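Local coordinates for protein alkaline phosphatase (Thermus thermophilus, PDB 7KWD) that probably removes phosphate groups from phosphorylated compounds as a homodimeric metalloenzyme of the alkaline phosphatase family that holds zinc and magnesium ions, at residues V231-E234 and I235-R238; S246-E249 and M250-A254; A292-E295 and V296-L299. One frame throughout, in Å; residues are numbered along the deposited sequence.

Contact 1 (V231-E234 and I235-R238); sequences VPYE and IDRR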
loop_
_atom_site.group_PDB
_atom_site.type_symbol
_atom_site.label_atom_id
_atom_site.label_comp_id
_atom_site.label_asym_id
_atom_site.label_seq_id
_atom_site.Cartn_x
_atom_site.Cartn_y
_atom_site.Cartn_z
ATOM N N VAL A 231 -0.858 -14.839 -21.935
ATOM C CA VAL A 231 -0.383 -16.140 -21.442
ATOM C C VAL A 231 -1.145 -16.485 -20.174
ATOM O O VAL A 231 -1.466 -15.578 -19.379
ATOM C CB VAL A 231 1.135 -16.109 -21.180
ATOM C CG1 VAL A 231 1.638 -17.469 -20.747
ATOM C CG2 VAL A 231 1.842 -15.636 -22.430
ATOM N N PRO A 232 -1.504 -17.749 -19.954
ATOM C CA PRO A 232 -2.230 -18.104 -18.731
ATOM C C PRO A 232 -1.481 -17.725 -17.452
ATOM O O PRO A 232 -0.248 -17.767 -17.376
ATOM C CB PRO A 232 -2.393 -19.630 -18.846
ATOM C CG PRO A 232 -2.394 -19.899 -20.343
ATOM C CD PRO A 232 -1.457 -18.858 -20.934
ATOM N N TYR A 233 -2.273 -17.417 -16.424
ATOM C CA TYR A 233 -1.742 -17.258 -15.077
ATOM C C TYR A 233 -0.872 -18.438 -14.662
ATOM O O TYR A 233 -1.167 -19.598 -14.987
ATOM C CB TYR A 233 -2.884 -17.122 -14.091
ATOM C CG TYR A 233 -3.723 -15.899 -14.215
ATOM C CD1 TYR A 233 -3.250 -14.672 -13.763
ATOM C CD2 TYR A 233 -5.023 -15.970 -14.738
ATOM C CE1 TYR A 233 -4.057 -13.519 -13.840
ATOM C CE2 TYR A 233 -5.818 -14.844 -14.826
ATOM C CZ TYR A 233 -5.325 -13.617 -14.382
ATOM O OH TYR A 233 -6.080 -12.473 -14.453
ATOM N N GLU A 234 0.176 -18.134 -13.899
ATOM C CA GLU A 234 0.980 -19.186 -13.276
ATOM C C GLU A 234 0.122 -20.243 -12.563
ATOM O O GLU A 234 0.395 -21.441 -12.667
ATOM C CB GLU A 234 1.975 -18.566 -12.293
ATOM C CG GLU A 234 2.822 -19.572 -11.518
ATOM C CD GLU A 234 3.782 -20.389 -12.374
ATOM O OE1 GLU A 234 4.061 -20.054 -13.557
ATOM O OE2 GLU A 234 4.247 -21.421 -11.853
ATOM N N ILE A 235 -0.909 -19.828 -11.830
ATOM C CA ILE A 235 -1.672 -20.835 -11.091
ATOM C C ILE A 235 -2.283 -21.848 -12.053
ATOM O O ILE A 235 -2.375 -23.040 -11.747
ATOM C CB ILE A 235 -2.737 -20.162 -10.199
ATOM C CG1 ILE A 235 -3.295 -21.187 -9.209
ATOM C CG2 ILE A 235 -3.857 -19.521 -11.018
ATOM C CD1 ILE A 235 -4.239 -20.619 -8.174
ATOM N N ASP A 236 -2.677 -21.401 -13.236
ATOM C CA ASP A 236 -3.303 -22.292 -14.206
ATOM C C ASP A 236 -2.247 -23.131 -14.918
ATOM O O ASP A 236 -2.418 -24.342 -15.074
ATOM C CB ASP A 236 -4.145 -21.459 -15.178
ATOM C CG ASP A 236 -5.292 -20.713 -14.478
ATOM O OD1 ASP A 236 -5.871 -21.263 -13.526
ATOM O OD2 ASP A 236 -5.630 -19.570 -14.878
ATOM N N ARG A 237 -1.123 -22.525 -15.294
ATOM C CA ARG A 237 -0.033 -23.290 -15.883
ATOM C C ARG A 237 0.415 -24.398 -14.943
ATOM O O ARG A 237 0.657 -25.533 -15.379
ATOM C CB ARG A 237 1.136 -22.348 -16.202
ATOM C CG ARG A 237 2.387 -23.013 -16.738
ATOM C CD ARG A 237 3.629 -22.124 -16.543
ATOM N NE ARG A 237 4.115 -22.303 -15.184
ATOM C CZ ARG A 237 4.871 -23.330 -14.806
ATOM N NH1 ARG A 237 5.241 -24.238 -15.703
ATOM N NH2 ARG A 237 5.273 -23.438 -13.551
ATOM N N ARG A 238 0.552 -24.072 -13.653
ATOM C CA ARG A 238 1.144 -24.983 -12.683
ATOM C C ARG A 238 0.225 -26.168 -12.397
ATOM O O ARG A 238 0.677 -27.313 -12.392
ATOM C CB ARG A 238 1.455 -24.228 -11.384
ATOM C CG ARG A 238 2.163 -25.063 -10.305
ATOM C CD ARG A 238 2.702 -24.171 -9.157
ATOM N NE ARG A 238 3.848 -23.405 -9.643
ATOM C CZ ARG A 238 5.099 -23.827 -9.558
ATOM N NH1 ARG A 238 5.357 -24.987 -8.968
ATOM N NH2 ARG A 238 6.091 -23.086 -10.047
HETATM O O HOH W 1 -5.227 -18.617 -17.200
#
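A salt-bridge network on the first turn of helix 234-239 ties Glu234 to Arg237 and Arg238, three and four residues on. Arg237 grips the carboxylate side-on with two nitrogens. Arg237 NE gives a bond of 2.8 Å to Glu234 OE1, which it meets from above the carboxylate plane. Arg237 NH2 reaches Glu234 OE2, also at 2.8 Å and nearly straight at 169°, on the syn side. The carboxylate and guanidinium planes are 32° apart, so the pairing is twisted. Arg238 comes from another direction: Arg238 NE lies 3.0 Å from Glu234 OE2, which receives it with its anti lone pair, the one away from OE1. A weak bond from Arg238 NH2 falls on the same oxygen. Glu234 reaches both arginines because its chain bends at chi2 (65°). Two positive groups beside it would probably favour its charged form. Tyr233 is the N-cap residue, and its carbonyl O accepts from Arg237 N at 2.9 Å. Asp236 OD2 sits at the edge of the Tyr233 ring, 3.7 Å from CD2, and is hydrogen-bonded to Ser348 OG. A water accepts from Tyr233 N and donates to Asp236 OD2, bridging the two. Arg273 makes a cation-pi contact with the Tyr233 ring. Helix 273-280 packs against Tyr233 through His276, Ala277 and Leu280, while Trp288 of helix 283-306 lies against Glu234, Ile235 and Arg238.

Contact 2 (S246-E249 and M250-A254); sequences SLKE and MVQAA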
loop_
_atom_site.group_PDB
_atom_site.type_symbol
_atom_site.label_atom_id
_atom_site.label_comp_id
_atom_site.label_asym_id
_atom_site.label_seq_id
_atom_site.Cartn_x
_atom_site.Cartn_y
_atom_site.Cartn_z
ATOM N N SER A 246 6.318 -20.715 -18.645
ATOM C CA SER A 246 6.393 -19.812 -17.506
ATOM C C SER A 246 7.151 -18.546 -17.905
ATOM O O SER A 246 7.914 -18.527 -18.873
ATOM C CB SER A 246 7.120 -20.479 -16.331
ATOM O OG SER A 246 8.461 -20.793 -16.703
ATOM N N LEU A 247 6.972 -17.483 -17.131
ATOM C CA LEU A 247 7.787 -16.298 -17.401
ATOM C C LEU A 247 9.275 -16.659 -17.377
ATOM O O LEU A 247 10.048 -16.230 -18.251
ATOM C CB LEU A 247 7.444 -15.199 -16.410
ATOM C CG LEU A 247 8.083 -13.831 -16.723
ATOM C CD1 LEU A 247 7.740 -13.359 -18.113
ATOM C CD2 LEU A 247 7.607 -12.825 -15.667
ATOM N N LYS A 248 9.686 -17.487 -16.409
ATOM C CA LYS A 248 11.089 -17.892 -16.329
ATOM C C LYS A 248 11.560 -18.533 -17.623
ATOM O O LYS A 248 12.651 -18.208 -18.134
ATOM C CB LYS A 248 11.286 -18.876 -15.164
ATOM C CG LYS A 248 12.740 -19.380 -15.016
ATOM C CD LYS A 248 12.809 -20.393 -13.860
ATOM C CE LYS A 248 14.240 -20.799 -13.500
ATOM N NZ LYS A 248 14.203 -21.861 -12.445
ATOM N N GLU A 249 10.773 -19.469 -18.161
ATOM C CA GLU A 249 11.180 -20.159 -19.388
ATOM C C GLU A 249 11.389 -19.175 -20.527
ATOM O O GLU A 249 12.272 -19.360 -21.370
ATOM C CB GLU A 249 10.132 -21.209 -19.787
ATOM C CG GLU A 249 10.246 -22.518 -18.980
ATOM C CD GLU A 249 9.072 -23.489 -19.153
ATOM O OE1 GLU A 249 7.904 -23.069 -19.353
ATOM O OE2 GLU A 249 9.334 -24.699 -19.070
ATOM N N MET A 250 10.556 -18.144 -20.592
ATOM C CA MET A 250 10.711 -17.140 -21.642
ATOM C C MET A 250 11.972 -16.313 -21.419
ATOM O O MET A 250 12.747 -16.099 -22.356
ATOM C CB MET A 250 9.460 -16.257 -21.693
ATOM C CG MET A 250 8.254 -16.968 -22.321
ATOM S SD MET A 250 6.839 -15.922 -22.666
ATOM C CE MET A 250 5.984 -15.766 -21.234
ATOM N N VAL A 251 12.230 -15.879 -20.177
ATOM C CA VAL A 251 13.481 -15.157 -19.913
ATOM C C VAL A 251 14.707 -16.031 -20.219
ATOM O O VAL A 251 15.700 -15.552 -20.788
ATOM C CB VAL A 251 13.496 -14.636 -18.466
ATOM C CG1 VAL A 251 14.825 -14.022 -18.156
ATOM C CG2 VAL A 251 12.380 -13.579 -18.260
ATOM N N GLN A 252 14.674 -17.317 -19.832
ATOM C CA GLN A 252 15.832 -18.185 -20.091
ATOM C C GLN A 252 16.188 -18.208 -21.574
ATOM O O GLN A 252 17.372 -18.299 -21.924
ATOM C CB GLN A 252 15.562 -19.612 -19.611
ATOM C CG GLN A 252 15.432 -19.728 -18.120
ATOM C CD GLN A 252 15.105 -21.142 -17.649
ATOM O OE1 GLN A 252 14.016 -21.688 -17.929
ATOM N NE2 GLN A 252 16.019 -21.724 -16.863
ATOM N N ALA A 253 15.186 -18.091 -22.451
ATOM C CA ALA A 253 15.463 -18.060 -23.882
ATOM C C ALA A 253 15.969 -16.700 -24.330
ATOM O O ALA A 253 16.812 -16.612 -25.229
ATOM C CB ALA A 253 14.203 -18.438 -24.675
ATOM N N ALA A 254 15.466 -15.622 -23.733
ATOM C CA ALA A 254 15.808 -14.298 -24.236
ATOM C C ALA A 254 17.178 -13.846 -23.756
ATOM O O ALA A 254 17.939 -13.238 -24.514
ATOM C CB ALA A 254 14.753 -13.283 -23.802
#
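Leu247 and Met250 meet on the buried side of the first turns of helix 247-259, with Leu247 CD1 4.3 Å from Met250 CE. Val251 packs closer to the backbone: its CG2 is 3.5 Å from Leu247 O. Val251 N bonds Leu247 O at 2.9 Å. These three side chains rest on Val139 of strand 135-140, and Leu247 and Val251 also touch Val269 of strand 265-271. The helix starts with a capping box. Ser246 OG accepts from Glu249 N at 3.0 Å, and Glu249 OE1 accepts from Ser246 N at 2.9 Å. The second bond arrives on the anti side, 21° out of the carboxylate plane. Glu249 can turn back to Ser246 because its CG stands beside its own backbone N (chi1 -80°). With an alanine at Glu249, Ser246 N would probably lose its carboxylate partner and the start of the helix would be less firmly fixed. The side-chain ends on the solvent side touch more loosely, though Gln252 CG lies 3.2 Å from Lys248 O. Lys248 runs out fully extended, and the exposed Gln252 crosses it at an angle, its NE2 3.9 Å from Lys248 CE. Gln252 OE1 sits 3.5 Å from Glu249 CA, while the Gln252 amide and Glu249 carboxylate planes are 28° apart.

Contact 3 (A292-E295 and V296-L299); sequences AADE and VLEL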
loop_
_atom_site.group_PDB
_atom_site.type_symbol
_atom_site.label_atom_id
_atom_site.label_comp_id
_atom_site.label_asym_id
_atom_site.label_seq_id
_atom_site.Cartn_x
_atom_site.Cartn_y
_atom_site.Cartn_z
ATOM N N ALA A 292 5.846 -16.574 -9.568
ATOM C CA ALA A 292 6.520 -16.772 -10.848
ATOM C C ALA A 292 7.528 -15.653 -11.133
ATOM O O ALA A 292 8.609 -15.898 -11.682
ATOM C CB ALA A 292 5.490 -16.819 -11.979
ATOM N N ALA A 293 7.152 -14.410 -10.836
ATOM C CA ALA A 293 8.099 -13.306 -10.959
ATOM C C ALA A 293 9.321 -13.527 -10.070
ATOM O O ALA A 293 10.452 -13.202 -10.461
ATOM C CB ALA A 293 7.423 -11.992 -10.576
ATOM N N ASP A 294 9.111 -14.098 -8.874
ATOM C CA ASP A 294 10.224 -14.284 -7.955
ATOM C C ASP A 294 11.244 -15.244 -8.534
ATOM O O ASP A 294 12.456 -15.036 -8.399
ATOM C CB ASP A 294 9.701 -14.766 -6.596
ATOM C CG ASP A 294 10.548 -14.282 -5.438
ATOM O OD1 ASP A 294 10.588 -13.052 -5.194
ATOM O OD2 ASP A 294 11.169 -15.124 -4.776
ATOM N N GLU A 295 10.783 -16.282 -9.219
ATOM C CA GLU A 295 11.737 -17.182 -9.868
ATOM C C GLU A 295 12.541 -16.442 -10.918
ATOM O O GLU A 295 13.728 -16.725 -11.132
ATOM C CB GLU A 295 11.019 -18.362 -10.519
ATOM C CG GLU A 295 10.446 -19.352 -9.525
ATOM C CD GLU A 295 9.747 -20.531 -10.221
ATOM O OE1 GLU A 295 8.575 -20.814 -9.869
ATOM O OE2 GLU A 295 10.367 -21.157 -11.125
ATOM N N VAL A 296 11.891 -15.508 -11.618
ATOM C CA VAL A 296 12.585 -14.721 -12.641
ATOM C C VAL A 296 13.629 -13.827 -11.997
ATOM O O VAL A 296 14.753 -13.693 -12.500
ATOM C CB VAL A 296 11.578 -13.899 -13.468
ATOM C CG1 VAL A 296 12.310 -12.914 -14.399
ATOM C CG2 VAL A 296 10.665 -14.839 -14.289
ATOM N N LEU A 297 13.271 -13.205 -10.872
ATOM C CA LEU A 297 14.193 -12.345 -10.131
ATOM C C LEU A 297 15.494 -13.060 -9.845
ATOM O O LEU A 297 16.578 -12.482 -9.988
ATOM C CB LEU A 297 13.530 -11.942 -8.838
ATOM C CG LEU A 297 13.781 -10.607 -8.176
ATOM C CD1 LEU A 297 13.762 -9.462 -9.147
ATOM C CD2 LEU A 297 12.677 -10.483 -7.091
ATOM N N GLU A 298 15.396 -14.318 -9.433
ATOM C CA GLU A 298 16.570 -15.092 -9.098
ATOM C C GLU A 298 17.431 -15.260 -10.318
ATOM O O GLU A 298 18.650 -15.100 -10.244
ATOM C CB GLU A 298 16.138 -16.433 -8.527
ATOM C CG GLU A 298 15.601 -16.248 -7.117
ATOM C CD GLU A 298 15.259 -17.535 -6.402
ATOM O OE1 GLU A 298 14.834 -18.493 -7.082
ATOM O OE2 GLU A 298 15.384 -17.562 -5.152
ATOM N N LEU A 299 16.800 -15.496 -11.467
ATOM C CA LEU A 299 17.527 -15.574 -12.722
ATOM C C LEU A 299 18.205 -14.256 -13.067
ATOM O O LEU A 299 19.368 -14.221 -13.478
ATOM C CB LEU A 299 16.564 -15.968 -13.835
ATOM C CG LEU A 299 17.146 -16.985 -14.794
ATOM C CD1 LEU A 299 17.436 -18.285 -14.047
ATOM C CD2 LEU A 299 16.131 -17.169 -15.892
#
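Val296 and Leu297 pack back onto the preceding turn of helix 283-306, a long helix beside the strands of the alkaline phosphatase core. The backbone bonds are those of an alpha helix. Leu297 N to Ala293 O is the shortest, at 2.8 Å. Glu298 N to Asp294 O follows at 3.2 Å, while the bonds from Val296 N to Ala292 O and from Leu299 N to Glu295 O are weak. The side chains of the second turn lean on carbonyl oxygens of the first: Val296 CB is 3.3 Å from Ala293 O and its CG2 3.5 Å from Ala292 O. In Val296, chi1 of 171° puts CG1 anti to the backbone N and leaves CG2 beside that N. On the side facing the strands, Ala293 and Val296 touch Phe44 of strand 40-46, and Leu297 touches Tyr46 of that strand. The carboxylate of Asp294 is buried and held by partners at or near the start of helix 70-75: OD2 forms a salt bridge with Arg67 and accepts from Ala70 N, and OD1 accepts from Leu71 N. The Arg67 charge would probably offset the nearby like charge of Glu298, whose OE2 is 4.9 Å from Asp294 OD2. The Asp294 and Leu297 side chains run at a slant to each other, and Leu297 CD2 comes within 3.8 Å of Asp294 OD1.

The three contacts follow one another along the chain and meet in space. Contacts 2 and 3 lie closest, with centres about 10 Å apart. There the two helices pack directly: Leu247 CG is 3.7 Å from Val296 CG2, and Gln252 CG is 3.5 Å from Leu299 CD2. Contact 1 joins contact 3 through a long, weak ion pair, Arg238 NH2 to Glu295 OE1 at 3.4 Å. It meets contact 2 where Arg237 CD lies 3.7 Å from Ser246 N. None of the three binds a metal. The Tyr233 side chain is about 10 Å from a zinc ion and about 6 Å from that of the zinc ligand His279. The Leu247 side chain is about 11 Å from the magnesium ion and about 6 Å from that of its ligand Glu270.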